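Local coordinates for protein 5-Carboxyvanillate Decarboxylase (Novosphingobium aromaticivorans, PDB 4QRN) that probably removes a carboxyl group from 5-carboxyvanillate as a metal-dependent decarboxylase of the amidohydrolase superfamily, and here holds manganese and a nitro-substituted substrate analogue, at residues R47-V52 with T130-T135; P195-L200 with P255-M260. All coordinates share one frame; numbering follows the deposited sequence. Where two conformers were deposited one is given.

Both contacts join outer helices of one alpha/beta barrel to their neighbours and lie away from the metal site, about 25 Å apart between their centres, with no shared element. Interaction 1 pairs two helices, 47-59 and 122-142, and is only partly buried: a two-bond salt bridge on the accessible side accompanies a single apolar touch underneath. Interaction 2 is buried throughout and apolar: helix 194-203 meets the residues that run into strand 259-261, with no hydrogen bond or charge pair between the segments. The surface areas buried are alike, 139 and 133 Å², but the chemistry differs: a salt bridge with a small apolar touch against purely apolar packing beneath a helix.

Interaction 1. Residues R47-V52 with T130-T135; sequences REIIDV and TRANDT
Arg131 takes hold of Glu48 side-on, with NE and one terminal nitrogen each bonded to a different carboxylate oxygen. The NE bond is the straighter: Arg131 NE lies 2.8 Å from Glu48 OE2, with an N-H...O angle of 162°, and it meets the syn lone pair with the oxygen in the guanidinium plane. Arg131 NH2 reaches Glu48 OE1 at 3.0 Å, more bent and tilted from both planes; carboxylate and guanidinium are turned 38° against each other. Glu48 holds CG between its backbone N and carbonyl carbon (chi1 62°) and runs extended from there, spanning the gap between the helices, while the arginine chain bends at chi3 to present its NE edge. With an alanine in place of Glu48, Arg131 would probably lose both bonds to this carboxylate, leaving its guanidinium without this mate and freer to turn. One residue on, buried Ala132 offers its methyl to the end of Ile49, CB to CD1 at 4.2 Å, a light touch beneath the ion pair. A turn later, Thr135 OG1 bonds back to Arg131 O at 2.9 Å; this carbonyl also takes the helical bond from Thr135 N, and the two donors arrive from opposite faces of its plane. Leu128, earlier on helix 122-142, touches Ile49 and the Glu48 side chain. Helix 122-142 is thus flanked by helix 47-59, which follows strand 38-44, and by helix 158-170, where Arg167 forms a salt bridge with Asp134.

Interaction 2. Residues P195-L200 with P255-M260; sequences PIFRAL and PSLQIM
Leu257 carries its side of this contact, sending one methyl to Phe197 and the other to Leu200. The aromatic part comes first: Leu257 CD2 packs obliquely against the Phe197 ring, 3.6 Å from CD1 and 3.9 Å from CE1. The aliphatic part is looser, with Leu257 CD1 standing 4.1 Å from Leu200 CB. Leu257 holds CG anti to its backbone N (chi1 179°), which sets its two methyls against Phe197 and Leu200. Phe197 and Leu200 are three residues apart, less than one turn, and both are buried. The contact lies at the edge of the helix-on-sheet packing of the amidohydrolase alpha/beta barrel: helix 194-203, which leads into strand 207-209, meets the loop entering the neighbouring parallel strand 259-261. Phe197 and Leu200 both rest on Leu207 of strand 207-209, and Ile250 of helix 250-253 touches Phe197 and Leu257 alike. Polar bonding runs elsewhere. Within 255-260, Gln258 NE2 makes a weak bond of 3.4 Å to Ser256 O. Asn305 ND2 binds the carbonyls of Pro255 and Leu257, tying the approach to strand 259-261 to the start of strand 306-309.

Interaction 1. Residues R47-V52 with T130-T135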
ATOM      1  N   ARG A  47       6.845 -30.920   5.177  1.00 10.91           N
ATOM      2  CA  ARG A  47       8.286 -30.970   5.366  1.00 11.62           C
ATOM      3  C   ARG A  47       9.011 -31.104   4.035  1.00 10.73           C
ATOM      4  O   ARG A  47      10.064 -30.484   3.832  1.00 11.27           O
ATOM      5  CB  ARG A  47       8.634 -32.141   6.291  1.00 13.95           C
ATOM      6  CG  ARG A  47      10.102 -32.236   6.728  1.00 16.95           C
ATOM      7  CD  ARG A  47      10.490 -31.075   7.642  1.00 19.60           C
ATOM      8  NE  ARG A  47      11.330 -30.150   6.914  1.00 20.67           N
ATOM      9  CZ  ARG A  47      11.929 -29.085   7.431  1.00 21.46           C
ATOM     10  NH1 ARG A  47      11.743 -28.744   8.703  1.00 21.84           N
ATOM     11  NH2 ARG A  47      12.699 -28.343   6.649  1.00 22.06           N
ATOM     12  N   GLU A  48       8.466 -31.910   3.127  1.00 11.06           N
ATOM     13  CA  GLU A  48       9.173 -32.114   1.869  1.00 11.77           C
ATOM     14  C   GLU A  48       9.213 -30.844   1.019  1.00 10.60           C
ATOM     15  O   GLU A  48      10.209 -30.621   0.322  1.00 10.95           O
ATOM     16  CB  GLU A  48       8.613 -33.294   1.073  1.00 13.52           C
ATOM     17  CG  GLU A  48       7.189 -33.150   0.664  1.00 15.19           C
ATOM     18  CD  GLU A  48       6.634 -34.396  -0.003  1.00 16.41           C
ATOM     19  OE1 GLU A  48       7.327 -35.448  -0.031  1.00 18.34           O
ATOM     20  OE2 GLU A  48       5.481 -34.326  -0.489  1.00 16.04           O
ATOM     21  N   ILE A  49       8.193 -29.981   1.101  1.00  9.39           N
ATOM     22  CA  ILE A  49       8.244 -28.737   0.342  1.00  9.34           C
ATOM     23  C   ILE A  49       9.222 -27.758   1.002  1.00  9.30           C
ATOM     24  O   ILE A  49       9.990 -27.112   0.311  1.00  9.83           O
ATOM     25  CB  ILE A  49       6.837 -28.149   0.126  1.00  9.43           C
ATOM     26  CG1 ILE A  49       6.084 -29.022  -0.895  1.00  9.93           C
ATOM     27  CG2 ILE A  49       6.922 -26.689  -0.388  1.00  9.92           C
ATOM     28  CD1 ILE A  49       4.622 -28.689  -1.041  1.00 10.38           C
ATOM     29  N   ILE A  50       9.217 -27.652   2.331  1.00  9.27           N
ATOM     30  CA  ILE A  50      10.219 -26.809   2.990  0.65  9.95           C
ATOM     31  C   ILE A  50      11.638 -27.294   2.636  1.00 10.18           C
ATOM     32  O   ILE A  50      12.533 -26.482   2.415  1.00 10.67           O
ATOM     33  CB  ILE A  50      10.012 -26.713   4.529  0.65 10.57           C
ATOM     34  CG1 ILE A  50       8.580 -26.252   4.885  0.65 10.14           C
ATOM     35  CG2 ILE A  50      11.045 -25.766   5.161  0.65 11.68           C
ATOM     36  CD1 ILE A  50       8.134 -24.962   4.210  0.65 10.34           C
ATOM     37  N   ASP A  51      11.834 -28.613   2.564  1.00 10.54           N
ATOM     38  CA  ASP A  51      13.144 -29.132   2.175  1.00 11.08           C
ATOM     39  C   ASP A  51      13.521 -28.709   0.751  1.00 10.51           C
ATOM     40  O   ASP A  51      14.694 -28.465   0.476  1.00 11.26           O
ATOM     41  CB  ASP A  51      13.165 -30.654   2.275  1.00 12.46           C
ATOM     42  CG  ASP A  51      13.200 -31.153   3.697  1.00 15.07           C
ATOM     43  OD1 ASP A  51      13.444 -30.354   4.622  1.00 15.93           O
ATOM     44  OD2 ASP A  51      12.974 -32.366   3.874  1.00 17.20           O
ATOM     45  N   VAL A  52      12.546 -28.607  -0.160  1.00 10.41           N
ATOM     46  CA  VAL A  52      12.852 -28.081  -1.494  1.00 10.40           C
ATOM     47  C   VAL A  52      13.285 -26.618  -1.402  1.00  9.77           C
ATOM     48  O   VAL A  52      14.253 -26.223  -2.076  1.00 10.30           O
ATOM     49  CB  VAL A  52      11.664 -28.206  -2.473  1.00 11.91           C
ATOM     50  CG1 VAL A  52      11.972 -27.484  -3.791  1.00 12.39           C
ATOM     51  CG2 VAL A  52      11.348 -29.677  -2.713  1.00 12.98           C
ATOM     52  N   THR A 130       0.298 -32.163  -5.708  1.00  9.44           N
ATOM     53  CA  THR A 130      -0.635 -33.285  -5.589  1.00  9.55           C
ATOM     54  C   THR A 130      -0.548 -33.894  -4.195  1.00  9.60           C
ATOM     55  O   THR A 130      -1.567 -34.140  -3.555  1.00  9.78           O
ATOM     56  CB  THR A 130      -0.313 -34.369  -6.635  1.00 10.95           C
ATOM     57  OG1 THR A 130      -0.550 -33.832  -7.940  1.00 10.98           O
ATOM     58  CG2 THR A 130      -1.178 -35.616  -6.405  1.00 11.52           C
ATOM     59  N   ARG A 131       0.682 -34.116  -3.723  1.00  9.96           N
ATOM     60  CA  ARG A 131       0.890 -34.693  -2.407  1.00 10.25           C
ATOM     61  C   ARG A 131       0.383 -33.773  -1.293  1.00  9.80           C
ATOM     62  O   ARG A 131      -0.245 -34.243  -0.340  1.00  9.95           O
ATOM     63  CB  ARG A 131       2.371 -35.056  -2.209  1.00 11.34           C
ATOM     64  CG  ARG A 131       2.786 -36.256  -3.064  1.00 13.09           C
ATOM     65  CD  ARG A 131       4.275 -36.300  -3.261  1.00 15.66           C
ATOM     66  NE  ARG A 131       5.008 -36.638  -2.048  1.00 17.53           N
ATOM     67  CZ  ARG A 131       5.231 -37.877  -1.603  1.00 20.33           C
ATOM     68  NH1 ARG A 131       4.750 -38.935  -2.249  1.00 21.23           N
ATOM     69  NH2 ARG A 131       5.933 -38.051  -0.488  1.00 22.18           N
ATOM     70  N   ALA A 132       0.625 -32.471  -1.414  1.00  8.90           N
ATOM     71  CA  ALA A 132       0.157 -31.540  -0.394  1.00  8.94           C
ATOM     72  C   ALA A 132      -1.370 -31.508  -0.378  1.00  8.48           C
ATOM     73  O   ALA A 132      -1.975 -31.423   0.686  1.00  9.14           O
ATOM     74  CB  ALA A 132       0.704 -30.131  -0.648  1.00 10.02           C
ATOM     75  N   ASN A 133      -1.993 -31.543  -1.557  1.00  8.42           N
ATOM     76  CA  ASN A 133      -3.440 -31.548  -1.627  1.00  8.75           C
ATOM     77  C   ASN A 133      -4.006 -32.828  -1.017  1.00  8.61           C
ATOM     78  O   ASN A 133      -4.992 -32.795  -0.272  1.00  8.55           O
ATOM     79  CB  ASN A 133      -3.885 -31.363  -3.076  1.00  8.55           C
ATOM     80  CG  ASN A 133      -3.731 -29.926  -3.543  1.00  8.32           C
ATOM     81  OD1 ASN A 133      -3.722 -28.998  -2.727  1.00  8.57           O
ATOM     82  ND2 ASN A 133      -3.639 -29.734  -4.839  1.00  8.80           N
ATOM     83  N   ASP A 134      -3.402 -33.982  -1.318  1.00  9.05           N
ATOM     84  CA  ASP A 134      -3.878 -35.214  -0.733  1.00  9.86           C
ATOM     85  C   ASP A 134      -3.682 -35.223   0.795  1.00  9.67           C
ATOM     86  O   ASP A 134      -4.542 -35.721   1.525  1.00 10.27           O
ATOM     87  CB  ASP A 134      -3.157 -36.406  -1.369  1.00 10.61           C
ATOM     88  CG  ASP A 134      -3.578 -36.657  -2.805  1.00 11.94           C
ATOM     89  OD1 ASP A 134      -4.627 -36.127  -3.236  1.00 13.33           O
ATOM     90  OD2 ASP A 134      -2.859 -37.411  -3.499  1.00 13.99           O
ATOM     91  N   THR A 135      -2.556 -34.699   1.273  1.00  9.94           N
ATOM     92  CA  THR A 135      -2.304 -34.615   2.703  1.00  9.83           C
ATOM     93  C   THR A 135      -3.362 -33.748   3.393  1.00  9.69           C
ATOM     94  O   THR A 135      -3.908 -34.120   4.437  1.00 10.07           O
ATOM     95  CB  THR A 135      -0.895 -34.075   2.933  1.00 10.81           C
ATOM     96  OG1 THR A 135       0.044 -35.046   2.461  1.00 12.42           O
ATOM     97  CG2 THR A 135      -0.638 -33.761   4.416  1.00 11.94           C
TER

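Interaction 2. Residues P195-L200 with P255-M260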
ATOM      1  N   PRO A 195      -6.646 -20.599 -18.269  1.00 10.35           N
ATOM      2  CA  PRO A 195      -7.287 -21.860 -17.878  1.00 10.03           C
ATOM      3  C   PRO A 195      -7.647 -21.957 -16.400  1.00  9.82           C
ATOM      4  O   PRO A 195      -8.603 -22.666 -16.059  1.00  9.30           O
ATOM      5  CB  PRO A 195      -6.252 -22.917 -18.284  1.00 10.25           C
ATOM      6  CG  PRO A 195      -5.561 -22.296 -19.484  1.00 11.15           C
ATOM      7  CD  PRO A 195      -5.425 -20.841 -19.074  1.00 10.42           C
ATOM      8  N   ILE A 196      -6.895 -21.293 -15.534  1.00  8.91           N
ATOM      9  CA  ILE A 196      -7.184 -21.338 -14.121  1.00  8.86           C
ATOM     10  C   ILE A 196      -8.530 -20.647 -13.849  1.00  8.36           C
ATOM     11  O   ILE A 196      -9.355 -21.183 -13.093  1.00  8.63           O
ATOM     12  CB  ILE A 196      -6.038 -20.662 -13.352  1.00  9.33           C
ATOM     13  CG1 ILE A 196      -4.805 -21.580 -13.378  1.00 10.86           C
ATOM     14  CG2 ILE A 196      -6.474 -20.268 -11.917  1.00  9.42           C
ATOM     15  CD1 ILE A 196      -3.513 -20.903 -12.904  1.00 11.81           C
ATOM     16  N   PHE A 197      -8.750 -19.480 -14.447  1.00  8.67           N
ATOM     17  CA  PHE A 197     -10.017 -18.793 -14.272  1.00  8.34           C
ATOM     18  C   PHE A 197     -11.176 -19.557 -14.867  1.00  8.10           C
ATOM     19  O   PHE A 197     -12.239 -19.613 -14.262  1.00  8.70           O
ATOM     20  CB  PHE A 197      -9.928 -17.373 -14.809  1.00  8.89           C
ATOM     21  CG  PHE A 197      -8.958 -16.539 -14.017  1.00  8.46           C
ATOM     22  CD1 PHE A 197      -9.268 -16.177 -12.723  1.00  8.82           C
ATOM     23  CD2 PHE A 197      -7.728 -16.176 -14.532  1.00  9.62           C
ATOM     24  CE1 PHE A 197      -8.392 -15.430 -11.954  1.00  9.16           C
ATOM     25  CE2 PHE A 197      -6.828 -15.436 -13.768  1.00  9.45           C
ATOM     26  CZ  PHE A 197      -7.158 -15.057 -12.478  1.00  9.37           C
ATOM     27  N   ARG A 198     -10.990 -20.167 -16.029  1.00  8.34           N
ATOM     28  CA  ARG A 198     -12.052 -20.967 -16.631  1.00  8.96           C
ATOM     29  C   ARG A 198     -12.468 -22.071 -15.657  1.00  8.52           C
ATOM     30  O   ARG A 198     -13.668 -22.325 -15.470  1.00  8.96           O
ATOM     31  CB  ARG A 198     -11.596 -21.567 -17.957  1.00  9.36           C
ATOM     32  CG  ARG A 198     -11.525 -20.539 -19.094  1.00 10.34           C
ATOM     33  CD  ARG A 198     -12.871 -20.154 -19.706  1.00 11.02           C
ATOM     34  NE  ARG A 198     -13.455 -21.304 -20.391  1.00 10.23           N
ATOM     35  CZ  ARG A 198     -13.076 -21.734 -21.589  1.00  9.54           C
ATOM     36  NH1 ARG A 198     -12.193 -21.037 -22.295  1.00 10.17           N
ATOM     37  NH2 ARG A 198     -13.604 -22.850 -22.085  1.00 10.57           N
ATOM     38  N   ALA A 199     -11.502 -22.727 -15.027  1.00  8.43           N
ATOM     39  CA  ALA A 199     -11.811 -23.817 -14.116  1.00  8.89           C
ATOM     40  C   ALA A 199     -12.521 -23.332 -12.858  1.00  8.72           C
ATOM     41  O   ALA A 199     -13.458 -23.982 -12.396  1.00  9.10           O
ATOM     42  CB  ALA A 199     -10.536 -24.588 -13.759  1.00  9.23           C
ATOM     43  N   LEU A 200     -12.080 -22.205 -12.297  1.00  8.33           N
ATOM     44  CA  LEU A 200     -12.738 -21.652 -11.112  1.00  8.97           C
ATOM     45  C   LEU A 200     -14.199 -21.338 -11.382  1.00  9.01           C
ATOM     46  O   LEU A 200     -15.048 -21.591 -10.537  1.00  9.58           O
ATOM     47  CB  LEU A 200     -12.014 -20.378 -10.644  1.00 10.01           C
ATOM     48  CG  LEU A 200     -10.653 -20.625 -10.008  1.00 11.26           C
ATOM     49  CD1 LEU A 200      -9.837 -19.320  -9.961  1.00 12.78           C
ATOM     50  CD2 LEU A 200     -10.868 -21.200  -8.624  1.00 12.67           C
ATOM     51  N   PRO A 255     -17.908 -12.669 -14.845  1.00 10.14           N
ATOM     52  CA  PRO A 255     -18.691 -11.894 -13.872  1.00 10.73           C
ATOM     53  C   PRO A 255     -19.031 -12.653 -12.603  1.00 10.44           C
ATOM     54  O   PRO A 255     -19.289 -12.007 -11.585  1.00 10.79           O
ATOM     55  CB  PRO A 255     -19.970 -11.538 -14.654  1.00 13.01           C
ATOM     56  CG  PRO A 255     -19.587 -11.665 -16.073  1.00 14.21           C
ATOM     57  CD  PRO A 255     -18.544 -12.704 -16.167  1.00 11.28           C
ATOM     58  N   SER A 256     -19.041 -13.981 -12.632  1.00 10.08           N
ATOM     59  CA  SER A 256     -19.341 -14.735 -11.413  1.00 10.02           C
ATOM     60  C   SER A 256     -18.135 -14.879 -10.487  1.00  9.69           C
ATOM     61  O   SER A 256     -18.306 -15.247  -9.329  1.00 11.18           O
ATOM     62  CB  SER A 256     -19.876 -16.125 -11.740  1.00 11.75           C
ATOM     63  OG  SER A 256     -18.880 -16.978 -12.261  1.00 12.68           O
ATOM     64  N   LEU A 257     -16.935 -14.625 -10.994  1.00  8.91           N
ATOM     65  CA  LEU A 257     -15.730 -14.934 -10.220  1.00  8.53           C
ATOM     66  C   LEU A 257     -15.609 -14.106  -8.956  1.00  8.59           C
ATOM     67  O   LEU A 257     -15.753 -12.881  -9.000  1.00  9.22           O
ATOM     68  CB  LEU A 257     -14.516 -14.690 -11.108  1.00  8.74           C
ATOM     69  CG  LEU A 257     -13.146 -14.923 -10.485  1.00  9.41           C
ATOM     70  CD1 LEU A 257     -12.921 -16.400 -10.225  1.00 10.69           C
ATOM     71  CD2 LEU A 257     -12.071 -14.352 -11.402  1.00 10.74           C
ATOM     72  N   GLN A 258     -15.319 -14.780  -7.847  1.00  7.94           N
ATOM     73  CA  GLN A 258     -15.033 -14.113  -6.587  1.00  7.91           C
ATOM     74  C   GLN A 258     -13.554 -14.300  -6.266  1.00  7.63           C
ATOM     75  O   GLN A 258     -13.055 -15.425  -6.273  1.00  8.39           O
ATOM     76  CB  GLN A 258     -15.868 -14.697  -5.442  1.00  8.53           C
ATOM     77  CG  GLN A 258     -17.372 -14.620  -5.706  1.00  8.97           C
ATOM     78  CD  GLN A 258     -17.860 -13.184  -5.814  1.00  9.14           C
ATOM     79  OE1 GLN A 258     -17.619 -12.380  -4.917  1.00 10.26           O
ATOM     80  NE2 GLN A 258     -18.504 -12.837  -6.936  1.00 10.94           N
ATOM     81  N   ILE A 259     -12.874 -13.185  -5.978  1.00  7.01           N
ATOM     82  CA  ILE A 259     -11.497 -13.215  -5.500  1.00  6.88           C
ATOM     83  C   ILE A 259     -11.468 -12.696  -4.076  1.00  6.45           C
ATOM     84  O   ILE A 259     -11.974 -11.607  -3.785  1.00  7.40           O
ATOM     85  CB  ILE A 259     -10.525 -12.424  -6.396  1.00  7.40           C
ATOM     86  CG1 ILE A 259     -10.526 -13.020  -7.810  1.00  8.29           C
ATOM     87  CG2 ILE A 259      -9.111 -12.440  -5.753  1.00  8.41           C
ATOM     88  CD1 ILE A 259      -9.573 -12.320  -8.804  1.00  9.47           C
ATOM     89  N   MET A 260     -10.873 -13.496  -3.189  1.00  6.73           N
ATOM     90  CA  MET A 260     -10.651 -13.154  -1.790  1.00  7.00           C
ATOM     91  C   MET A 260      -9.219 -12.699  -1.571  1.00  6.17           C
ATOM     92  O   MET A 260      -8.301 -13.280  -2.137  1.00  6.96           O
ATOM     93  CB  MET A 260     -10.895 -14.402  -0.933  1.00  7.67           C
ATOM     94  CG  MET A 260     -12.297 -14.947  -0.974  1.00  8.88           C
ATOM     95  SD  MET A 260     -12.375 -16.590  -0.229  1.00  9.36           S
ATOM     96  CE  MET A 260     -14.132 -16.819  -0.184  1.00  9.37           C
TER